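Beta carbonic anhydrase (Burkholderia pseudomallei, PDB 6YJN) probably catalyses the reversible interconversion of carbon dioxide and hydrogencarbonate with one zinc ion bound in each subunit of a tetramer. Local coordinates at residues 117-120 against 121-124. Sequence-based numbering, arbitrary orientation.
Sequences VGLA and DNWL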
loop_
_atom_site.group_PDB
_atom_site.type_symbol
_atom_site.label_atom_id
_atom_site.label_comp_id
_atom_site.label_asym_id
_atom_site.label_seq_id
_atom_site.Cartn_x
_atom_site.Cartn_y
_atom_site.Cartn_z
ATOM N N VAL A 117 4.373 -10.748 16.523
ATOM C CA VAL A 117 5.505 -9.861 16.336
ATOM C C VAL A 117 4.994 -8.428 16.445
ATOM O O VAL A 117 5.751 -7.527 16.792
ATOM C CB VAL A 117 6.125 -10.106 14.947
ATOM C CG1 VAL A 117 6.906 -8.909 14.431
ATOM C CG2 VAL A 117 6.945 -11.391 14.896
ATOM N N GLY A 118 3.703 -8.243 16.124
ATOM C CA GLY A 118 3.078 -6.940 15.988
ATOM C C GLY A 118 2.768 -6.641 14.522
ATOM O O GLY A 118 2.393 -7.539 13.777
ATOM N N LEU A 119 2.962 -5.383 14.103
ATOM C CA LEU A 119 2.550 -4.962 12.775
ATOM C C LEU A 119 2.828 -6.029 11.717
ATOM O O LEU A 119 1.929 -6.427 10.979
ATOM C CB LEU A 119 3.254 -3.652 12.410
ATOM C CG LEU A 119 2.338 -2.437 12.328
ATOM C CD1 LEU A 119 1.188 -2.696 11.368
ATOM C CD2 LEU A 119 1.806 -2.106 13.718
ATOM N N ALA A 120 4.086 -6.458 11.619
ATOM C CA ALA A 120 4.524 -7.260 10.489
ATOM C C ALA A 120 3.777 -8.592 10.429
ATOM O O ALA A 120 3.842 -9.297 9.418
ATOM C CB ALA A 120 6.019 -7.461 10.542
ATOM N N ASP A 121 3.066 -8.933 11.514
ATOM C CA ASP A 121 2.234 -10.123 11.472
ATOM C C ASP A 121 1.353 -10.036 10.233
ATOM O O ASP A 121 1.199 -11.027 9.524
ATOM C CB ASP A 121 1.423 -10.338 12.751
ATOM C CG ASP A 121 2.287 -10.582 13.976
ATOM O OD1 ASP A 121 3.405 -11.113 13.806
ATOM O OD2 ASP A 121 1.847 -10.221 15.088
ATOM N N ASN A 122 0.834 -8.827 9.979
ATOM C CA ASN A 122 -0.026 -8.559 8.840
ATOM C C ASN A 122 0.728 -8.919 7.570
ATOM O O ASN A 122 0.196 -9.631 6.717
ATOM C CB ASN A 122 -0.543 -7.119 8.827
ATOM C CG ASN A 122 -1.338 -6.761 10.070
ATOM O OD1 ASN A 122 -2.435 -7.277 10.301
ATOM N ND2 ASN A 122 -0.783 -5.878 10.884
ATOM N N TRP A 123 1.981 -8.452 7.481
ATOM C CA TRP A 123 2.760 -8.674 6.274
ATOM C C TRP A 123 2.996 -10.178 6.111
ATOM O O TRP A 123 2.816 -10.714 5.029
ATOM C CB TRP A 123 4.037 -7.792 6.233
ATOM C CG TRP A 123 4.835 -7.862 4.963
ATOM C CD1 TRP A 123 5.838 -8.746 4.677
ATOM C CD2 TRP A 123 4.724 -7.019 3.801
ATOM N NE1 TRP A 123 6.341 -8.535 3.421
ATOM C CE2 TRP A 123 5.667 -7.488 2.852
ATOM C CE3 TRP A 123 3.929 -5.923 3.458
ATOM C CZ2 TRP A 123 5.816 -6.908 1.593
ATOM C CZ3 TRP A 123 4.062 -5.373 2.201
ATOM C CH2 TRP A 123 4.997 -5.848 1.285
ATOM N N LEU A 124 3.297 -10.884 7.200
ATOM C CA LEU A 124 3.646 -12.292 7.094
ATOM C C LEU A 124 2.436 -13.160 6.744
ATOM O O LEU A 124 2.577 -14.322 6.367
ATOM C CB LEU A 124 4.247 -12.731 8.426
ATOM C CG LEU A 124 5.566 -12.061 8.786
ATOM C CD1 LEU A 124 5.888 -12.299 10.250
ATOM C CD2 LEU A 124 6.707 -12.538 7.898
#
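Asp121, in the first turn of helix 120-133, reaches back to Val117 and Gly118, in the loop before that helix, and illustrates how a carboxylate can gather the backbone N-H groups just ahead of a helix. Its OD2 accepts from Val117 N at 3.0 Å through the syn lone pair, in a nearly straight bond (176°). Gly118 N approaches the same OD2 from above the carboxylate plane, 2.9 Å away. Two bonds thus grip one oxygen, while OD1 has a weak bond from Val117 N. With CG beside its own backbone N (chi1 -64°), the Asp121 side chain turns back along the approaching chain, where the amides would be expected to stabilise its negative charge. Its backbone answers in turn, Asp121 N donating to Gly118 O at 2.7 Å.

Asn122 turns to a carbonyl instead. Its N donates to Leu119 O at 2.8 Å, and its ND2 adds a weak bond to that same oxygen; Leu119 CD1 packs near the amide nitrogen. Trp123, its CG anti to the backbone N (chi1 -175°), carries its indole away from the loop, and only its CB stays near Ala120 O. Leu124 N then closes the first helical i to i+4 bond of this stretch, 2.8 Å from Ala120 O, with its CG near that oxygen.

The loop after helix 106-112 is in this way tied to the start of helix 120-133, where the side chain of Leu124 packs on Ile70, just beyond strand 64-69, and lies about 8 Å from the zinc ion. Gln86 of a second subunit, on its helix 79-92, hydrogen-bonds Val117 O through NE2 and Ala120 N through OE1, while Asn122 OD1 accepts from Thr167 N, at the start of helix 167-174 of a third subunit.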